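Local coordinates for VAO-type flavoprotein oxidase VAO615 (Myceliophthora thermophila, PDB 6F72) that carries a bicovalently bound FAD and probably acts as an oxidoreductase whose reduced flavin reacts rapidly with molecular oxygen, its substrate being still unidentified, at residues L50-P59 and L120-T131; G229-H237 and S514-H522. All blocks are in the same frame, centred on the assembly; numbering follows the deposited sequence.

Contact 1. Residues L50-P59 and L120-T131. With NAG (2-acetamido-2-deoxy-beta-D-glucopyranose), chain D; NAG (2-acetamido-2-deoxy-beta-D-glucopyranose), chain B; NAG (2-acetamido-2-deoxy-beta-D-glucopyranose), chain C.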
loop_
_atom_site.group_PDB
_atom_site.type_symbol
_atom_site.label_atom_id
_atom_site.label_comp_id
_atom_site.label_asym_id
_atom_site.label_seq_id
_atom_site.Cartn_x
_atom_site.Cartn_y
_atom_site.Cartn_z
ATOM N N LEU A 50 27.074 -13.489 1.235
ATOM C CA LEU A 50 26.403 -12.192 1.088
ATOM C C LEU A 50 27.321 -10.967 1.169
ATOM O O LEU A 50 26.831 -9.824 1.182
ATOM C CB LEU A 50 25.288 -12.059 2.136
ATOM C CG LEU A 50 24.075 -12.974 1.997
ATOM C CD1 LEU A 50 23.102 -12.736 3.147
ATOM C CD2 LEU A 50 23.382 -12.771 0.655
ATOM N N ASN A 51 28.637 -11.207 1.253
ATOM C CA ASN A 51 29.651 -10.138 1.267
ATOM C C ASN A 51 29.442 -9.193 2.495
ATOM O O ASN A 51 29.571 -7.968 2.410
ATOM C CB ASN A 51 29.613 -9.470 -0.138
ATOM C CG ASN A 51 30.256 -8.093 -0.202
ATOM O OD1 ASN A 51 31.357 -7.861 0.308
ATOM N ND2 ASN A 51 29.564 -7.166 -0.873
ATOM N N GLY A 52 29.097 -9.787 3.642
ATOM C CA GLY A 52 28.813 -9.033 4.870
ATOM C C GLY A 52 27.436 -8.377 4.996
ATOM O O GLY A 52 27.216 -7.569 5.905
ATOM N N HIS A 53 26.501 -8.740 4.114
ATOM C CA HIS A 53 25.181 -8.086 4.041
ATOM C C HIS A 53 24.040 -8.782 4.806
ATOM O O HIS A 53 22.855 -8.450 4.614
ATOM C CB HIS A 53 24.799 -7.796 2.572
ATOM C CG HIS A 53 25.572 -6.662 1.969
ATOM N ND1 HIS A 53 26.823 -6.828 1.411
ATOM C CD2 HIS A 53 25.284 -5.342 1.865
ATOM C CE1 HIS A 53 27.268 -5.660 0.981
ATOM N NE2 HIS A 53 26.352 -4.743 1.242
ATOM N N LEU A 54 24.390 -9.739 5.665
ATOM C CA LEU A 54 23.453 -10.257 6.670
ATOM C C LEU A 54 23.446 -9.355 7.904
ATOM O O LEU A 54 24.510 -8.926 8.380
ATOM C CB LEU A 54 23.788 -11.703 7.069
ATOM C CG LEU A 54 22.746 -12.538 7.825
ATOM C CD1 LEU A 54 21.616 -12.965 6.882
ATOM C CD2 LEU A 54 23.388 -13.752 8.477
ATOM N N ILE A 55 22.240 -9.058 8.385
ATOM C CA ILE A 55 22.005 -8.258 9.588
ATOM C C ILE A 55 21.205 -9.119 10.583
ATOM O O ILE A 55 20.228 -9.748 10.201
ATOM C CB ILE A 55 21.237 -6.938 9.271
ATOM C CG1 ILE A 55 21.967 -6.101 8.213
ATOM C CG2 ILE A 55 21.014 -6.103 10.537
ATOM C CD1 ILE A 55 21.315 -4.764 7.909
ATOM N N ALA A 56 21.651 -9.180 11.836
ATOM C CA ALA A 56 20.830 -9.700 12.942
ATOM C C ALA A 56 19.856 -8.585 13.315
ATOM O O ALA A 56 20.275 -7.447 13.560
ATOM C CB ALA A 56 21.689 -10.086 14.146
ATOM N N THR A 57 18.562 -8.894 13.323
ATOM C CA THR A 57 17.560 -7.884 13.619
ATOM C C THR A 57 17.733 -7.339 15.045
ATOM O O THR A 57 17.841 -8.090 16.016
ATOM C CB THR A 57 16.125 -8.416 13.428
ATOM O OG1 THR A 57 15.996 -8.968 12.116
ATOM C CG2 THR A 57 15.101 -7.311 13.626
ATOM N N VAL A 58 17.821 -6.018 15.122
ATOM C CA VAL A 58 17.759 -5.294 16.367
ATOM C C VAL A 58 16.680 -4.252 16.122
ATOM O O VAL A 58 16.921 -3.313 15.347
ATOM C CB VAL A 58 19.097 -4.605 16.723
ATOM C CG1 VAL A 58 18.964 -3.854 18.047
ATOM C CG2 VAL A 58 20.222 -5.623 16.788
ATOM N N PRO A 59 15.488 -4.427 16.748
ATOM C CA PRO A 59 14.377 -3.485 16.557
ATOM C C PRO A 59 14.782 -2.065 16.910
ATOM O O PRO A 59 15.577 -1.869 17.809
ATOM C CB PRO A 59 13.294 -4.025 17.498
ATOM C CG PRO A 59 13.519 -5.494 17.481
ATOM C CD PRO A 59 15.034 -5.648 17.436
ATOM N N LEU A 120 11.972 -9.816 19.502
ATOM C CA LEU A 120 11.769 -9.747 18.072
ATOM C C LEU A 120 10.285 -9.936 17.733
ATOM O O LEU A 120 9.723 -9.139 16.991
ATOM C CB LEU A 120 12.676 -10.747 17.350
ATOM C CG LEU A 120 14.200 -10.540 17.397
ATOM C CD1 LEU A 120 14.909 -11.559 16.522
ATOM C CD2 LEU A 120 14.631 -9.131 17.018
ATOM N N GLY A 121 9.654 -10.952 18.324
ATOM C CA GLY A 121 8.234 -11.237 18.098
ATOM C C GLY A 121 7.983 -11.580 16.646
ATOM O O GLY A 121 8.548 -12.543 16.139
ATOM N N ASN A 122 7.157 -10.768 15.981
ATOM C CA ASN A 122 6.811 -10.955 14.559
ATOM C C ASN A 122 7.931 -10.515 13.591
ATOM O O ASN A 122 7.890 -10.828 12.389
ATOM C CB ASN A 122 5.523 -10.200 14.209
ATOM C CG ASN A 122 4.289 -10.711 14.962
ATOM O OD1 ASN A 122 4.105 -11.915 15.193
ATOM N ND2 ASN A 122 3.419 -9.780 15.316
ATOM N N TYR A 123 8.915 -9.779 14.107
ATOM C CA TYR A 123 10.048 -9.316 13.318
ATOM C C TYR A 123 10.879 -10.513 12.872
ATOM O O TYR A 123 10.947 -11.504 13.611
ATOM C CB TYR A 123 10.896 -8.344 14.150
ATOM C CG TYR A 123 10.363 -6.928 14.185
ATOM C CD1 TYR A 123 9.038 -6.640 13.829
ATOM C CD2 TYR A 123 11.179 -5.878 14.600
ATOM C CE1 TYR A 123 8.551 -5.345 13.869
ATOM C CE2 TYR A 123 10.700 -4.576 14.644
ATOM C CZ TYR A 123 9.389 -4.321 14.271
ATOM O OH TYR A 123 8.911 -3.036 14.295
ATOM N N PRO A 124 11.487 -10.444 11.660
ATOM C CA PRO A 124 12.374 -11.522 11.188
ATOM C C PRO A 124 13.632 -11.612 12.064
ATOM O O PRO A 124 14.047 -10.600 12.612
ATOM C CB PRO A 124 12.779 -11.047 9.779
ATOM C CG PRO A 124 12.743 -9.554 9.876
ATOM C CD PRO A 124 11.567 -9.257 10.782
ATOM N N SER A 125 14.228 -12.801 12.173
ATOM C CA SER A 125 15.485 -13.004 12.903
ATOM C C SER A 125 16.713 -12.374 12.232
ATOM O O SER A 125 17.581 -11.813 12.908
ATOM C CB SER A 125 15.739 -14.492 13.080
ATOM O OG SER A 125 14.766 -15.075 13.910
ATOM N N TYR A 126 16.798 -12.514 10.907
ATOM C CA TYR A 126 17.920 -11.998 10.104
ATOM C C TYR A 126 17.411 -11.306 8.845
ATOM O O TYR A 126 16.376 -11.693 8.282
ATOM C CB TYR A 126 18.878 -13.122 9.700
ATOM C CG TYR A 126 19.674 -13.689 10.849
ATOM C CD1 TYR A 126 20.906 -13.128 11.220
ATOM C CD2 TYR A 126 19.197 -14.791 11.570
ATOM C CE1 TYR A 126 21.636 -13.651 12.286
ATOM C CE2 TYR A 126 19.907 -15.313 12.635
ATOM C CZ TYR A 126 21.128 -14.753 12.983
ATOM O OH TYR A 126 21.815 -15.302 14.045
ATOM N N VAL A 127 18.161 -10.295 8.412
ATOM C CA VAL A 127 17.769 -9.419 7.305
ATOM C C VAL A 127 18.875 -9.432 6.240
ATOM O O VAL A 127 20.032 -9.077 6.531
ATOM C CB VAL A 127 17.521 -7.971 7.814
ATOM C CG1 VAL A 127 17.249 -7.010 6.664
ATOM C CG2 VAL A 127 16.397 -7.921 8.851
ATOM N N VAL A 128 18.524 -9.848 5.021
ATOM C CA VAL A 128 19.464 -9.799 3.874
ATOM C C VAL A 128 19.404 -8.407 3.253
ATOM O O VAL A 128 18.390 -8.037 2.652
ATOM C CB VAL A 128 19.170 -10.875 2.803
ATOM C CG1 VAL A 128 20.176 -10.783 1.651
ATOM C CG2 VAL A 128 19.207 -12.262 3.414
ATOM N N ASN A 129 20.482 -7.639 3.413
ATOM C CA ASN A 129 20.567 -6.294 2.862
ATOM C C ASN A 129 20.944 -6.421 1.381
ATOM O O ASN A 129 22.121 -6.321 1.011
ATOM C CB ASN A 129 21.561 -5.453 3.675
ATOM C CG ASN A 129 21.774 -4.053 3.117
ATOM O OD1 ASN A 129 21.074 -3.602 2.197
ATOM N ND2 ASN A 129 22.761 -3.355 3.689
ATOM N N VAL A 130 19.914 -6.634 0.545
ATOM C CA VAL A 130 20.083 -7.038 -0.860
ATOM C C VAL A 130 20.739 -5.944 -1.701
ATOM O O VAL A 130 20.320 -4.782 -1.679
ATOM C CB VAL A 130 18.745 -7.514 -1.492
ATOM C CG1 VAL A 130 18.891 -7.800 -2.988
ATOM C CG2 VAL A 130 18.211 -8.752 -0.775
ATOM N N THR A 131 21.789 -6.330 -2.425
ATOM C CA THR A 131 22.490 -5.404 -3.304
ATOM C C THR A 131 22.268 -5.749 -4.783
ATOM O O THR A 131 22.619 -4.949 -5.645
ATOM C CB THR A 131 23.998 -5.365 -3.019
ATOM O OG1 THR A 131 24.550 -6.671 -3.218
ATOM C CG2 THR A 131 24.277 -4.905 -1.606
HETATM C C1 NAG D . 23.161 -2.024 3.311
HETATM C C2 NAG D . 23.674 -0.992 4.331
HETATM C C3 NAG D . 24.013 0.323 3.625
HETATM C C4 NAG D . 25.020 0.119 2.482
HETATM C C5 NAG D . 24.434 -0.917 1.516
HETATM C C6 NAG D . 25.365 -1.245 0.346
HETATM C C7 NAG D . 22.692 -1.382 6.569
HETATM C C8 NAG D . 21.625 -0.923 7.520
HETATM N N2 NAG D . 22.724 -0.727 5.404
HETATM O O3 NAG D . 24.500 1.284 4.569
HETATM O O4 NAG D . 25.210 1.354 1.778
HETATM O O5 NAG D . 24.097 -2.132 2.214
HETATM O O6 NAG D . 26.399 -2.148 0.761
HETATM O O7 NAG D . 23.453 -2.296 6.856
HETATM C C1 NAG B . 28.116 -10.047 8.835
HETATM C C2 NAG B . 27.822 -9.558 10.265
HETATM C C3 NAG B . 27.931 -8.037 10.324
HETATM C C4 NAG B . 29.310 -7.540 9.871
HETATM C C5 NAG B . 29.786 -8.175 8.546
HETATM C C6 NAG B . 31.313 -8.248 8.514
HETATM C C7 NAG B . 26.204 -11.190 11.219
HETATM C C8 NAG B . 24.759 -11.388 11.575
HETATM N N2 NAG B . 26.500 -9.990 10.703
HETATM O O3 NAG B . 27.691 -7.598 11.662
HETATM O O4 NAG B . 29.296 -6.100 9.776
HETATM O O5 NAG B . 29.355 -9.532 8.310
HETATM O O6 NAG B . 31.868 -6.960 8.233
HETATM O O7 NAG B . 27.023 -12.082 11.389
HETATM C C1 NAG C . 0.313 -10.477 19.656
HETATM C C2 NAG C . -0.289 -11.088 18.369
HETATM C C3 NAG C . -1.294 -12.186 18.705
HETATM C C4 NAG C . -0.726 -13.244 19.665
HETATM C C5 NAG C . -0.006 -12.577 20.843
HETATM C C6 NAG C . 0.801 -13.579 21.661
HETATM C C7 NAG C . -0.453 -9.733 16.301
HETATM C C8 NAG C . -1.271 -8.705 15.586
HETATM N N2 NAG C . -0.925 -10.099 17.502
HETATM O O3 NAG C . -1.722 -12.809 17.487
HETATM O O4 NAG C . -1.788 -14.027 20.228
HETATM O O5 NAG C . 0.887 -11.534 20.427
HETATM O O6 NAG C . 0.956 -13.020 22.970
HETATM O O7 NAG C . 0.560 -10.188 15.788
#
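Leu-50 meets Val-128 at about a right angle, its CD1 lying 3.8 Å from Val-128 CG1, at the helix end where Asn-51 closes a Schellman motif. A type I' turn then brings His-53 round. Its ring is held in three ways: ND1 gives a hydrogen bond, lying in the carbonyl plane, to Leu-50 O, which also accepts from His-53 N; NE2 shares a nearly straight hydrogen bond of 2.6 Å with O6 of the N-acetylglucosamine on Asn-129; and Thr-131 CG2 sits over one face as a CH-pi contact, 3.8 Å from the centroid of the His-53 ring. The carbonyl of His-53 takes the N-H of Asn-129, while ND2 of that asparagine carries the sugar.

Leu-54 has CG anti to its backbone N (chi1 -165°), which brings CD2 within 3.8 Å of Tyr-126 CD1, on the side where Leu-169 and Trp-43 also pack. Ile-55 exchanges both backbone hydrogen bonds with Val-127, and its CD1 reaches the acetyl group of the Asn-129 sugar. Ala-56 pairs with Tyr-126; its CB is 4.0 Å from CE1 of that ring, and the acetyl methyl of a second N-acetylglucosamine lies at the ring edge.

Thr-57 ends the pairing with two bonds: N to Ser-125 O, and OG1 to Pro-124 O at 2.6 Å, the latter from above the carbonyl plane. Pro-59 closes the contact, with CD 3.5 Å from Leu-120 CD2 and CG against Tyr-123 CD2; the hydroxyl of Tyr-123 goes to Asp-97. The pairing makes 54-56 an edge strand, antiparallel to 126-129, of the small mixed sheet of the PCMH-type FAD-binding domain, with the N-glycosylated Asn-129 at the end of strand 126-129.

Contact 2. Residues G229-H237 and S514-H522. With FAD (flavin-adenine dinucleotide), chain E.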
loop_
_atom_site.group_PDB
_atom_site.type_symbol
_atom_site.label_atom_id
_atom_site.label_comp_id
_atom_site.label_asym_id
_atom_site.label_seq_id
_atom_site.Cartn_x
_atom_site.Cartn_y
_atom_site.Cartn_z
ATOM N N GLY A 229 7.226 -2.014 -5.065
ATOM C CA GLY A 229 6.875 -3.097 -4.151
ATOM C C GLY A 229 5.410 -3.501 -4.204
ATOM O O GLY A 229 4.819 -3.613 -5.282
ATOM N N GLY A 230 4.817 -3.691 -3.026
ATOM C CA GLY A 230 3.426 -4.126 -2.894
ATOM C C GLY A 230 2.429 -3.161 -3.484
ATOM O O GLY A 230 1.318 -3.568 -3.827
ATOM N N TYR A 231 2.824 -1.891 -3.597
ATOM C CA TYR A 231 2.016 -0.847 -4.223
ATOM C C TYR A 231 1.599 -1.176 -5.686
ATOM O O TYR A 231 0.404 -1.360 -5.970
ATOM C CB TYR A 231 2.721 0.519 -4.137
ATOM C CG TYR A 231 1.980 1.597 -4.892
ATOM C CD1 TYR A 231 0.870 2.245 -4.322
ATOM C CD2 TYR A 231 2.347 1.930 -6.218
ATOM C CE1 TYR A 231 0.171 3.217 -5.034
ATOM C CE2 TYR A 231 1.666 2.900 -6.925
ATOM C CZ TYR A 231 0.571 3.524 -6.351
ATOM O OH TYR A 231 -0.102 4.478 -7.072
ATOM N N THR A 232 2.575 -1.282 -6.590
ATOM C CA THR A 232 2.267 -1.581 -7.986
ATOM C C THR A 232 1.838 -3.040 -8.115
ATOM O O THR A 232 0.898 -3.339 -8.831
ATOM C CB THR A 232 3.420 -1.226 -8.967
ATOM O OG1 THR A 232 3.648 0.188 -8.965
ATOM C CG2 THR A 232 3.041 -1.600 -10.359
ATOM N N GLN A 233 2.514 -3.937 -7.405
ATOM C CA GLN A 233 2.209 -5.369 -7.497
ATOM C C GLN A 233 0.780 -5.724 -7.069
ATOM O O GLN A 233 0.185 -6.661 -7.607
ATOM C CB GLN A 233 3.233 -6.178 -6.701
ATOM C CG GLN A 233 4.596 -6.260 -7.404
ATOM C CD GLN A 233 5.678 -6.910 -6.569
ATOM O OE1 GLN A 233 5.561 -8.079 -6.191
ATOM N NE2 GLN A 233 6.775 -6.174 -6.327
ATOM N N GLY A 234 0.237 -4.968 -6.116
ATOM C CA GLY A 234 -1.131 -5.184 -5.654
ATOM C C GLY A 234 -2.203 -4.330 -6.322
ATOM O O GLY A 234 -3.378 -4.362 -5.908
ATOM N N GLY A 235 -1.823 -3.550 -7.327
ATOM C CA GLY A 235 -2.763 -2.639 -7.967
ATOM C C GLY A 235 -2.174 -1.255 -8.046
ATOM O O GLY A 235 -1.463 -0.937 -9.018
ATOM N N GLY A 236 -2.456 -0.446 -7.022
ATOM C CA GLY A 236 -1.831 0.863 -6.865
ATOM C C GLY A 236 -2.659 2.003 -7.415
ATOM O O GLY A 236 -2.562 2.346 -8.604
ATOM N N HIS A 237 -3.469 2.614 -6.553
ATOM C CA HIS A 237 -4.203 3.801 -6.971
ATOM C C HIS A 237 -3.405 5.089 -6.744
ATOM O O HIS A 237 -2.403 5.103 -6.017
ATOM C CB HIS A 237 -5.599 3.836 -6.354
ATOM C CG HIS A 237 -5.652 4.431 -4.984
ATOM N ND1 HIS A 237 -5.443 3.687 -3.838
ATOM C CD2 HIS A 237 -5.922 5.696 -4.571
ATOM C CE1 HIS A 237 -5.563 4.474 -2.782
ATOM N NE2 HIS A 237 -5.858 5.694 -3.199
ATOM N N SER A 514 -15.401 -4.473 -4.214
ATOM C CA SER A 514 -14.399 -5.416 -3.730
ATOM C C SER A 514 -13.555 -4.753 -2.652
ATOM O O SER A 514 -13.706 -3.552 -2.392
ATOM C CB SER A 514 -13.516 -5.906 -4.890
ATOM O OG SER A 514 -12.666 -4.864 -5.324
ATOM N N VAL A 515 -12.676 -5.543 -2.037
ATOM C CA VAL A 515 -11.739 -5.034 -1.033
ATOM C C VAL A 515 -10.360 -5.004 -1.679
ATOM O O VAL A 515 -9.877 -5.998 -2.240
ATOM C CB VAL A 515 -11.810 -5.818 0.311
ATOM C CG1 VAL A 515 -10.963 -5.167 1.407
ATOM C CG2 VAL A 515 -13.246 -5.876 0.817
ATOM N N TYR A 516 -9.774 -3.813 -1.670
ATOM C CA TYR A 516 -8.453 -3.583 -2.213
ATOM C C TYR A 516 -7.462 -4.395 -1.371
ATOM O O TYR A 516 -7.428 -4.254 -0.136
ATOM C CB TYR A 516 -8.169 -2.083 -2.194
ATOM C CG TYR A 516 -6.810 -1.637 -2.705
ATOM C CD1 TYR A 516 -6.113 -2.350 -3.703
ATOM C CD2 TYR A 516 -6.231 -0.464 -2.214
ATOM C CE1 TYR A 516 -4.867 -1.908 -4.162
ATOM C CE2 TYR A 516 -4.996 -0.017 -2.665
ATOM C CZ TYR A 516 -4.319 -0.728 -3.648
ATOM O OH TYR A 516 -3.077 -0.266 -4.076
ATOM N N LEU A 517 -6.695 -5.279 -2.023
ATOM C CA LEU A 517 -5.828 -6.230 -1.287
ATOM C C LEU A 517 -4.729 -5.536 -0.469
ATOM O O LEU A 517 -4.184 -6.119 0.489
ATOM C CB LEU A 517 -5.232 -7.291 -2.231
ATOM C CG LEU A 517 -4.151 -6.908 -3.253
ATOM C CD1 LEU A 517 -2.760 -6.835 -2.602
ATOM C CD2 LEU A 517 -4.135 -7.847 -4.462
ATOM N N ASN A 518 -4.392 -4.312 -0.884
ATOM C CA ASN A 518 -3.353 -3.518 -0.222
ATOM C C ASN A 518 -3.842 -2.850 1.055
ATOM O O ASN A 518 -3.044 -2.569 1.939
ATOM C CB ASN A 518 -2.762 -2.465 -1.166
ATOM C CG ASN A 518 -1.538 -2.977 -1.948
ATOM O OD1 ASN A 518 -0.749 -3.785 -1.450
ATOM N ND2 ASN A 518 -1.381 -2.492 -3.173
ATOM N N GLU A 519 -5.150 -2.604 1.156
ATOM C CA GLU A 519 -5.712 -1.873 2.295
ATOM C C GLU A 519 -6.864 -2.667 2.885
ATOM O O GLU A 519 -8.028 -2.398 2.607
ATOM C CB GLU A 519 -6.133 -0.461 1.864
ATOM C CG GLU A 519 -4.998 0.334 1.223
ATOM C CD GLU A 519 -5.357 1.780 0.949
ATOM O OE1 GLU A 519 -6.465 2.056 0.439
ATOM O OE2 GLU A 519 -4.512 2.651 1.246
ATOM N N ALA A 520 -6.513 -3.699 3.640
ATOM C CA ALA A 520 -7.477 -4.563 4.315
ATOM C C ALA A 520 -6.917 -5.019 5.663
ATOM O O ALA A 520 -5.751 -4.757 5.975
ATOM C CB ALA A 520 -7.794 -5.764 3.456
ATOM N N ASN A 521 -7.762 -5.687 6.451
ATOM C CA ASN A 521 -7.351 -6.316 7.681
ATOM C C ASN A 521 -6.896 -7.746 7.419
ATOM O O ASN A 521 -7.537 -8.459 6.664
ATOM C CB ASN A 521 -8.520 -6.307 8.672
ATOM C CG ASN A 521 -8.091 -6.698 10.071
ATOM O OD1 ASN A 521 -7.913 -7.879 10.372
ATOM N ND2 ASN A 521 -7.926 -5.711 10.930
ATOM N N HIS A 522 -5.801 -8.160 8.066
ATOM C CA HIS A 522 -5.258 -9.530 7.957
ATOM C C HIS A 522 -6.162 -10.667 8.450
ATOM O O HIS A 522 -5.913 -11.836 8.128
ATOM C CB HIS A 522 -3.935 -9.626 8.709
ATOM C CG HIS A 522 -4.082 -9.513 10.195
ATOM N ND1 HIS A 522 -3.484 -10.397 11.071
ATOM C CD2 HIS A 522 -4.759 -8.621 10.960
ATOM C CE1 HIS A 522 -3.773 -10.040 12.312
ATOM N NE2 HIS A 522 -4.543 -8.966 12.269
HETATM P PA FAD E . 6.055 -3.536 2.083
HETATM O O1A FAD E . 5.319 -3.813 3.368
HETATM O O2A FAD E . 7.555 -3.497 2.169
HETATM O O5B FAD E . 5.595 -4.628 0.997
HETATM C C5B FAD E . 4.229 -5.013 0.843
HETATM C C4B FAD E . 4.108 -6.414 0.254
HETATM O O4B FAD E . 4.798 -6.470 -0.996
HETATM C C3B FAD E . 4.703 -7.513 1.113
HETATM O O3B FAD E . 3.872 -8.669 0.941
HETATM C C2B FAD E . 6.071 -7.781 0.509
HETATM O O2B FAD E . 6.481 -9.138 0.695
HETATM C C1B FAD E . 5.841 -7.460 -0.958
HETATM N N9A FAD E . 7.018 -6.895 -1.661
HETATM C C8A FAD E . 7.454 -5.620 -1.566
HETATM N N7A FAD E . 8.528 -5.420 -2.371
HETATM C C5A FAD E . 8.779 -6.580 -2.999
HETATM C C6A FAD E . 9.773 -7.057 -3.986
HETATM N N6A FAD E . 10.725 -6.211 -4.439
HETATM N N1A FAD E . 9.703 -8.345 -4.393
HETATM C C2A FAD E . 8.759 -9.197 -3.936
HETATM N N3A FAD E . 7.813 -8.824 -3.038
HETATM C C4A FAD E . 7.775 -7.553 -2.542
HETATM N N1 FAD E . -1.895 2.363 -1.587
HETATM C C2 FAD E . -2.533 2.963 -2.623
HETATM O O2 FAD E . -2.962 2.254 -3.564
HETATM N N3 FAD E . -2.719 4.300 -2.666
HETATM C C4 FAD E . -2.308 5.139 -1.702
HETATM O O4 FAD E . -2.507 6.372 -1.784
HETATM C C4X FAD E . -1.594 4.558 -0.543
HETATM N N5 FAD E . -1.133 5.330 0.464
HETATM C C5X FAD E . -0.480 4.792 1.534
HETATM C C6 FAD E . -0.003 5.618 2.575
HETATM C C7 FAD E . 0.674 5.032 3.667
HETATM C C7M FAD E . 1.170 5.937 4.780
HETATM C C8 FAD E . 0.898 3.541 3.716
HETATM C C8M FAD E . 1.698 2.827 4.795
HETATM C C9 FAD E . 0.421 2.748 2.677
HETATM C C9A FAD E . -0.259 3.307 1.591
HETATM N N10 FAD E . -0.719 2.487 0.534
HETATM C C10 FAD E . -1.409 3.083 -0.543
HETATM C "C1'" FAD E . -0.552 1.037 0.608
HETATM C "C2'" FAD E . 0.490 0.383 -0.249
HETATM O "O2'" FAD E . 0.004 0.375 -1.590
HETATM C "C3'" FAD E . 0.615 -1.037 0.288
HETATM O "O3'" FAD E . 0.772 -1.035 1.724
HETATM C "C4'" FAD E . 1.776 -1.775 -0.363
HETATM O "O4'" FAD E . 1.713 -3.159 -0.016
HETATM C "C5'" FAD E . 3.123 -1.151 0.008
HETATM O "O5'" FAD E . 4.203 -1.904 -0.520
HETATM P P FAD E . 5.695 -1.619 0.002
HETATM O O1P FAD E . 5.942 -0.138 -0.033
HETATM O O2P FAD E . 6.575 -2.592 -0.749
HETATM O O3P FAD E . 5.592 -2.097 1.541
#
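Tyr-516 and Asn-518 both reach segment 229-237, the ring to the glycines 234-236 and the amide to Gly-230 O, with the CB of Asn-518 lying over one face of the Tyr-516 ring. CG of Tyr-516 is anti to its backbone N (chi1 179°), which lays the ring edge beside Gly-234 O and carries OH to flavin O2, a hydrogen bond of 2.6 Å. Tyr-516 OH also accepts a nearly straight bond from Asn-518 ND2 at 2.9 Å and a weak one from Gly-236 N. The amide of Asn-518 is thereby fixed in rotation: ND2 has both acceptors close to its plane, Tyr-516 OH and Gly-230 O, the latter 3.0 Å away, while OD1 takes the ribityl O4' hydroxyl. Gly-230 O is approached from opposite faces by Asn-518 ND2 and Gly-234 N.

Leu-517 packs its branches against Gly-234, CD1 lying 3.8 Å from Gly-234 CA. His-237 sets the edge of its ring toward Tyr-516 CE2, and its backbone N gives flavin O2 a second bond. The arrangement is a flavin-binding site, in which the berberine-like segment 514-522 closes on the FAD-binding domain around the pyrimidine carbonyl and ribityl chain.

Contact 1 and contact 2 follow each other along the chain and do not touch; their centres lie 25 Å apart, with nearest atoms about 8 Å apart. Both include part of the FAD-binding domain, but contact 1 joins 120-131 to a neighbouring strand, whereas contact 2 brings 229-237 against the berberine-like region. The centre of contact 1 lies about 23 Å from the centre of the chain and that of contact 2 about 5 Å. Sugars border the first and FAD runs through the second. The side chain of Tyr-123 in contact 1 is about 11 Å from the cofactor, which several residues of contact 2 touch directly, Tyr-516 and Asn-518 among them. The covalent flavin links, through His-157 and Cys-222, belong to neither contact.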